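Long-range contacts in PKS (Streptomyces albus, PDB 4OQJ), which probably serves as a ketosynthase of an acyltransferase-less type I polyketide synthase, condensing acyl units during oxazolomycin biosynthesis: residues T51-D57 with K77-V81; A217-Q223 with I256-A262; L362-N368 with V394-C398. One frame throughout, in Å; residues are numbered along the deposited sequence.

How the contacts relate
Along the chain the three contacts follow one another in series, each closing before the next opens, yet the fold gathers them on one side of the chain's centre, with their own centres about 18 to 19 Å apart. Contact 1 touches both of the others: Gln80 O meets Asn258 ND2 of contact 2 at 3.0 Å, and Gln80 NE2 and Thr51 N lie 3.1 and 2.9 Å from Asn368 O of contact 3, all probable hydrogen bonds. Contacts 2 and 3 do not touch, their nearest atoms being about 8 Å apart, but both reach the large mixed sheet. Through Thr51 and Gln80, the pairing of contact 1 thus meets two parts of the ketosynthase fold that are distant in sequence.

Contact 1. Residues T51-D57 with K77-V81; sequences TLTHFSD and KAGQV
Phe55, Lys77 and Gln80 lose the most surface where 51-57 meets 77-81, and they mark out the length of a short antiparallel pairing. The register sets Thr53 against Gly79 as a hydrogen-bonded pair (Thr53 N to Gly79 O 2.8 Å, Gly79 N to Thr53 O 2.9 Å) and His54 against Ala78 as a non-hydrogen-bonded pair with CA atoms 4.3 Å apart. Phe55 N continues the pattern to Lys77 O at 2.9 Å. In the m rotamer, the Phe55 ring swings back over the partner strand: its CE2 lies 3.4 Å from Gly79 N, and Val81 CG1 meets the ring edge at CZ, 3.6 Å away. A CB on Gly79 would come tightly against CE2, so glycine suits this position. Lys77, m at chi1 and fully extended beyond, carries NZ to 2.7 Å from Asp57 OD1 in a salt bridge, just after Ser56 N-caps helix 57-62. At the opposite end Gln80 folds back (m, m) so that OE1 accepts from Thr51 OG1 at 2.7 Å. There one water joins Thr51 O, Thr53 OG1 and Val81 N. Leu52 CD1 packs 3.9 Å from Ala78 CB. Helices 57-62 and 67-71 lie in the connection, so this is no simple hairpin; it is the edge pairing of a small three-stranded antiparallel sheet, completed by strand 230-231, that meets the ketosynthase core where Gln80 bonds Asn258 and Asn368.

Contact 2. Residues A217-Q223 with I256-A262; sequences AGAAHIQ and IGNGVGA
Backbone hydrogen bonds dominate this pairing of strands 217-221 and 259-262, whose axes approach to 4.8 Å and run antiparallel at 174°. Two hydrogen-bonded pairs carry it: Ala219 with Gly261 (N to O 3.1 Å in both directions) and His221 with Gly259 (His221 N to Gly259 O and Gly259 N to His221 O, each 2.8 Å). Between and beyond them, Ala220-Val260 and Gly218-Ala262 are non-hydrogen-bonded pairs; CA-H...O contacts add to these, such as Val260 CA to Ala219 O at 3.3 Å. Two side-chain to backbone bonds follow: His221, last in its strand, at chi1 t, gives ND1 to Gly257 O at 2.7 Å, and beyond the strands Asn258 OD1 accepts from Gln223 N at 2.7 Å. Between side chains, a water spans Gln223 OE1 (2.4 Å) and Asn258 ND2 (3.3 Å); that ND2 also bonds Gln80 O. Apolar contact is slight: Ala220 CB lies 3.7 Å from Val260 CG2. At Gly218 a CB would clash with Gly261 O, which fits a glycine there. In the large mixed sheet of this thiolase-type fold, strand 214-221 also pairs in parallel with 132-138. Helix 195-209 packs on the face bearing Ala219, and helix 105-121 meets Val260 on the other.

Contact 3. Residues L362-N368 with V394-C398; sequences LGSVKTN and VPSLC
Thr367 lays its side chain on the backbone between Ser396 and Leu397, and the contact is built around it. At chi1 p, its OG1 accepts from Leu397 N at 2.9 Å and donates to Ser364 O at 2.8 Å, so a single hydroxyl ties the irregular segment 394-398 to the turn that opens helix 366-369. The same Ser364 O takes Thr367 N at 3.0 Å. A second direct bond joins residues that come before these in each segment, as Ser364 N, following Gly363, reaches Ser396 OG (chi1 t) at 3.1 Å. Close by, Gly363 CA lies 3.5 Å from Ser396 OG. Ser364 OG faces its own chain, accepting from Lys366 N at 3.2 Å as a cap, and is also bonded to Gly330 O. Asn368 works through water: one molecule spans its ND2 and Pro395 O (2.9 and 2.8 Å), another its OD1 and Pro395 O (2.5 and 2.8 Å). Its ND2 bonds Arg49 O as well, and Leu397 CD1 comes within 3.4 Å of that nitrogen. Lys366 turns from this interface to His329 O. Strand 360-363 leads into the Val-Lys-Thr-Asn-x-Gly-His signature of ketosynthases, which starts at Val365 and ends at His371, as in relatives probably one of the two histidines of the Cys-His-His active site.

Contact 1. Residues T51-D57 with K77-V81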
# COMPACT_ATOMS: atom_id res chain seq x y z
N THR A 51 -25.19 17.62 -7.38
CA THR A 51 -25.05 17.10 -8.75
C THR A 51 -25.92 15.87 -8.99
O THR A 51 -25.82 15.21 -10.04
CB THR A 51 -23.59 16.74 -9.04
OG1 THR A 51 -23.14 15.84 -8.04
CG2 THR A 51 -22.73 17.99 -8.99
N LEU A 52 -26.77 15.57 -8.02
CA LEU A 52 -27.73 14.47 -8.11
C LEU A 52 -28.51 14.50 -9.42
O LEU A 52 -29.04 15.54 -9.81
CB LEU A 52 -28.69 14.53 -6.93
CG LEU A 52 -29.66 13.36 -6.79
CD1 LEU A 52 -28.89 12.10 -6.44
CD2 LEU A 52 -30.72 13.67 -5.74
N THR A 53 -28.56 13.35 -10.09
CA THR A 53 -29.35 13.19 -11.30
C THR A 53 -30.64 12.44 -10.95
O THR A 53 -30.58 11.41 -10.29
CB THR A 53 -28.58 12.43 -12.39
OG1 THR A 53 -27.42 13.19 -12.79
CG2 THR A 53 -29.46 12.17 -13.62
N HIS A 54 -31.78 12.97 -11.38
CA HIS A 54 -33.06 12.27 -11.23
C HIS A 54 -33.37 11.50 -12.52
O HIS A 54 -33.24 12.05 -13.61
CB HIS A 54 -34.19 13.24 -10.89
CG HIS A 54 -34.08 13.83 -9.52
ND1 HIS A 54 -33.37 14.99 -9.26
CD2 HIS A 54 -34.58 13.42 -8.33
CE1 HIS A 54 -33.45 15.26 -7.97
NE2 HIS A 54 -34.17 14.33 -7.38
N PHE A 55 -33.74 10.23 -12.39
CA PHE A 55 -33.98 9.39 -13.56
C PHE A 55 -35.48 9.29 -13.85
O PHE A 55 -36.28 9.05 -12.94
CB PHE A 55 -33.42 7.98 -13.36
CG PHE A 55 -31.95 7.95 -13.04
CD1 PHE A 55 -31.02 8.42 -13.94
CD2 PHE A 55 -31.51 7.39 -11.85
CE1 PHE A 55 -29.66 8.37 -13.65
CE2 PHE A 55 -30.15 7.33 -11.55
CZ PHE A 55 -29.23 7.82 -12.46
N SER A 56 -35.84 9.45 -15.12
CA SER A 56 -37.22 9.25 -15.54
C SER A 56 -37.50 7.76 -15.58
O SER A 56 -36.56 6.96 -15.67
CB SER A 56 -37.46 9.85 -16.93
OG SER A 56 -36.65 9.17 -17.88
N ASP A 57 -38.77 7.38 -15.50
CA ASP A 57 -39.16 5.99 -15.67
C ASP A 57 -38.69 5.45 -17.02
O ASP A 57 -38.26 4.31 -17.11
CB ASP A 57 -40.68 5.83 -15.55
CG ASP A 57 -41.17 5.95 -14.12
OD1 ASP A 57 -40.35 5.78 -13.19
OD2 ASP A 57 -42.38 6.19 -13.93
N LYS A 77 -35.31 6.89 -7.43
CA LYS A 77 -35.04 7.06 -8.85
C LYS A 77 -34.04 8.20 -9.09
O LYS A 77 -34.34 9.17 -9.78
CB LYS A 77 -36.34 7.32 -9.61
CG LYS A 77 -37.36 6.19 -9.45
CD LYS A 77 -38.66 6.50 -10.17
CE LYS A 77 -39.67 5.40 -9.96
NZ LYS A 77 -40.98 5.75 -10.58
N ALA A 78 -32.85 8.05 -8.53
CA ALA A 78 -31.83 9.08 -8.64
C ALA A 78 -30.46 8.47 -8.40
O ALA A 78 -30.35 7.39 -7.83
CB ALA A 78 -32.10 10.21 -7.66
N GLY A 79 -29.42 9.16 -8.84
CA GLY A 79 -28.07 8.68 -8.68
C GLY A 79 -27.07 9.79 -8.93
O GLY A 79 -27.42 10.85 -9.44
N GLN A 80 -25.83 9.53 -8.54
CA GLN A 80 -24.73 10.46 -8.74
C GLN A 80 -23.83 9.84 -9.77
O GLN A 80 -22.95 9.04 -9.43
CB GLN A 80 -23.97 10.68 -7.43
CG GLN A 80 -24.73 11.52 -6.42
CD GLN A 80 -24.63 13.00 -6.69
OE1 GLN A 80 -24.22 13.42 -7.78
NE2 GLN A 80 -24.98 13.82 -5.70
N VAL A 81 -24.06 10.19 -11.04
CA VAL A 81 -23.40 9.49 -12.15
C VAL A 81 -22.20 10.24 -12.71
O VAL A 81 -22.15 11.48 -12.72
CB VAL A 81 -24.39 9.21 -13.31
CG1 VAL A 81 -25.68 8.60 -12.77
CG2 VAL A 81 -24.69 10.46 -14.09
O HOH W 1 -25.34 12.90 -11.40
O HOH W 2 -36.84 10.81 -10.91

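Contact 2. Residues A217-Q223 with I256-A262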
# COMPACT_ATOMS: atom_id res chain seq x y z
N ALA A 217 -1.18 9.94 -6.32
CA ALA A 217 -2.07 9.24 -5.41
C ALA A 217 -3.48 9.49 -5.88
O ALA A 217 -3.84 10.62 -6.20
CB ALA A 217 -1.88 9.71 -3.97
N GLY A 218 -4.30 8.44 -5.93
CA GLY A 218 -5.64 8.61 -6.44
C GLY A 218 -6.49 7.36 -6.34
O GLY A 218 -6.06 6.35 -5.81
N ALA A 219 -7.70 7.44 -6.86
CA ALA A 219 -8.64 6.35 -6.75
C ALA A 219 -9.77 6.56 -7.74
O ALA A 219 -10.02 7.69 -8.16
CB ALA A 219 -9.17 6.26 -5.34
N ALA A 220 -10.43 5.47 -8.12
CA ALA A 220 -11.60 5.53 -9.00
C ALA A 220 -12.67 4.61 -8.46
O ALA A 220 -12.35 3.52 -8.02
CB ALA A 220 -11.25 5.11 -10.41
N HIS A 221 -13.91 5.03 -8.51
CA HIS A 221 -15.04 4.16 -8.16
C HIS A 221 -16.13 4.37 -9.19
O HIS A 221 -16.70 5.46 -9.29
CB HIS A 221 -15.59 4.44 -6.77
CG HIS A 221 -16.87 3.72 -6.48
ND1 HIS A 221 -18.10 4.33 -6.56
CD2 HIS A 221 -17.11 2.43 -6.14
CE1 HIS A 221 -19.05 3.45 -6.27
NE2 HIS A 221 -18.47 2.29 -6.01
N ILE A 222 -16.40 3.34 -9.98
CA ILE A 222 -17.43 3.44 -11.01
C ILE A 222 -18.23 2.16 -11.04
O ILE A 222 -17.69 1.09 -11.32
CB ILE A 222 -16.85 3.68 -12.40
CG1 ILE A 222 -15.96 4.91 -12.41
CG2 ILE A 222 -18.00 3.86 -13.40
CD1 ILE A 222 -15.14 5.05 -13.66
N GLN A 223 -19.52 2.27 -10.75
CA GLN A 223 -20.42 1.13 -10.83
C GLN A 223 -20.74 0.83 -12.28
O GLN A 223 -21.08 1.74 -13.04
CB GLN A 223 -21.70 1.39 -10.06
CG GLN A 223 -21.50 1.75 -8.62
CD GLN A 223 -22.80 2.25 -8.01
OE1 GLN A 223 -23.44 3.15 -8.55
NE2 GLN A 223 -23.20 1.64 -6.91
N ILE A 256 -24.52 6.61 -3.12
CA ILE A 256 -23.29 6.17 -3.69
C ILE A 256 -23.03 6.94 -4.95
O ILE A 256 -23.91 7.18 -5.69
CB ILE A 256 -23.28 4.66 -3.91
CG1 ILE A 256 -21.87 4.16 -3.72
CG2 ILE A 256 -23.93 4.26 -5.22
CD1 ILE A 256 -21.47 4.37 -2.30
N GLY A 257 -21.82 7.37 -5.15
CA GLY A 257 -21.49 8.10 -6.36
C GLY A 257 -20.38 7.47 -7.16
O GLY A 257 -19.74 6.49 -6.73
N ASN A 258 -20.13 8.06 -8.32
CA ASN A 258 -19.14 7.54 -9.24
C ASN A 258 -18.15 8.62 -9.59
O ASN A 258 -18.55 9.75 -9.86
CB ASN A 258 -19.83 6.99 -10.48
CG ASN A 258 -20.81 5.88 -10.15
OD1 ASN A 258 -20.48 4.70 -10.20
ND2 ASN A 258 -22.01 6.25 -9.78
N GLY A 259 -16.87 8.29 -9.56
CA GLY A 259 -15.88 9.29 -9.91
C GLY A 259 -14.45 8.85 -9.72
O GLY A 259 -14.18 7.72 -9.29
N VAL A 260 -13.53 9.75 -10.05
CA VAL A 260 -12.11 9.43 -10.08
C VAL A 260 -11.35 10.70 -9.83
O VAL A 260 -11.77 11.77 -10.28
CB VAL A 260 -11.68 8.80 -11.43
CG1 VAL A 260 -12.04 9.72 -12.60
CG2 VAL A 260 -10.20 8.51 -11.46
N GLY A 261 -10.24 10.59 -9.11
CA GLY A 261 -9.42 11.75 -8.81
C GLY A 261 -7.99 11.34 -8.57
O GLY A 261 -7.70 10.20 -8.22
N ALA A 262 -7.09 12.29 -8.77
CA ALA A 262 -5.66 12.08 -8.53
C ALA A 262 -4.97 13.39 -8.17
O ALA A 262 -5.35 14.48 -8.63
CB ALA A 262 -5.01 11.44 -9.75
O HOH W 3 -24.96 4.90 -9.25

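Contact 3. Residues L362-N368 with V394-C398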
# COMPACT_ATOMS: atom_id res chain seq x y z
N LEU A 362 -17.01 23.31 9.30
CA LEU A 362 -17.14 21.88 9.08
C LEU A 362 -18.04 21.66 7.87
O LEU A 362 -19.05 22.34 7.72
CB LEU A 362 -17.72 21.20 10.33
CG LEU A 362 -17.83 19.69 10.38
CD1 LEU A 362 -16.46 19.04 10.49
CD2 LEU A 362 -18.73 19.28 11.56
N GLY A 363 -17.67 20.74 6.99
CA GLY A 363 -18.48 20.50 5.81
C GLY A 363 -18.28 19.11 5.24
O GLY A 363 -17.39 18.38 5.69
N SER A 364 -19.10 18.75 4.26
CA SER A 364 -18.95 17.47 3.57
C SER A 364 -19.29 17.56 2.09
O SER A 364 -20.42 17.92 1.73
CB SER A 364 -19.83 16.40 4.21
OG SER A 364 -19.72 15.20 3.45
N VAL A 365 -18.33 17.23 1.23
CA VAL A 365 -18.56 17.21 -0.22
C VAL A 365 -19.52 16.08 -0.60
O VAL A 365 -20.06 16.06 -1.71
CB VAL A 365 -17.25 17.05 -1.00
CG1 VAL A 365 -16.68 15.60 -0.90
CG2 VAL A 365 -17.43 17.47 -2.44
N LYS A 366 -19.76 15.14 0.30
CA LYS A 366 -20.76 14.12 0.01
C LYS A 366 -22.15 14.77 -0.16
O LYS A 366 -23.01 14.19 -0.80
CB LYS A 366 -20.79 13.06 1.11
CG LYS A 366 -19.49 12.22 1.12
CD LYS A 366 -19.59 11.03 2.04
CE LYS A 366 -18.31 10.19 1.98
NZ LYS A 366 -17.12 11.00 2.32
N THR A 367 -22.34 15.99 0.36
CA THR A 367 -23.62 16.69 0.19
C THR A 367 -23.77 17.25 -1.23
O THR A 367 -24.90 17.48 -1.68
CB THR A 367 -23.80 17.86 1.20
OG1 THR A 367 -22.87 18.92 0.90
CG2 THR A 367 -23.61 17.38 2.64
N ASN A 368 -22.65 17.45 -1.92
CA ASN A 368 -22.68 17.87 -3.32
C ASN A 368 -22.81 16.67 -4.26
O ASN A 368 -23.70 16.62 -5.10
CB ASN A 368 -21.41 18.66 -3.71
CG ASN A 368 -21.16 19.88 -2.85
OD1 ASN A 368 -20.57 19.79 -1.76
ND2 ASN A 368 -21.55 21.03 -3.36
N VAL A 394 -16.77 27.37 1.11
CA VAL A 394 -17.96 27.04 0.33
C VAL A 394 -18.99 26.29 1.19
O VAL A 394 -18.64 25.74 2.24
CB VAL A 394 -17.63 26.19 -0.92
CG1 VAL A 394 -16.61 26.90 -1.82
CG2 VAL A 394 -17.13 24.80 -0.50
N PRO A 395 -20.26 26.26 0.75
CA PRO A 395 -21.32 25.65 1.54
C PRO A 395 -21.22 24.14 1.65
O PRO A 395 -20.74 23.46 0.73
CB PRO A 395 -22.60 26.02 0.78
CG PRO A 395 -22.24 27.16 -0.07
CD PRO A 395 -20.80 26.96 -0.43
N SER A 396 -21.66 23.63 2.80
CA SER A 396 -22.05 22.25 2.96
C SER A 396 -23.57 22.24 2.76
O SER A 396 -24.27 23.04 3.37
CB SER A 396 -21.64 21.73 4.35
OG SER A 396 -21.74 20.32 4.42
N LEU A 397 -24.07 21.37 1.89
CA LEU A 397 -25.46 21.49 1.43
C LEU A 397 -26.46 20.70 2.27
O LEU A 397 -26.09 19.85 3.08
CB LEU A 397 -25.54 21.04 -0.04
CG LEU A 397 -24.60 21.79 -1.00
CD1 LEU A 397 -24.81 21.37 -2.44
CD2 LEU A 397 -24.73 23.31 -0.87
N CYS A 398 -27.74 21.02 2.06
CA CYS A 398 -28.85 20.34 2.73
C CYS A 398 -28.78 20.46 4.25
O CYS A 398 -29.25 19.58 4.97
CB CYS A 398 -28.90 18.86 2.32
SG CYS A 398 -29.06 18.58 0.53
O HOH W 4 -21.05 23.63 -2.06
O HOH W 5 -19.60 20.98 0.24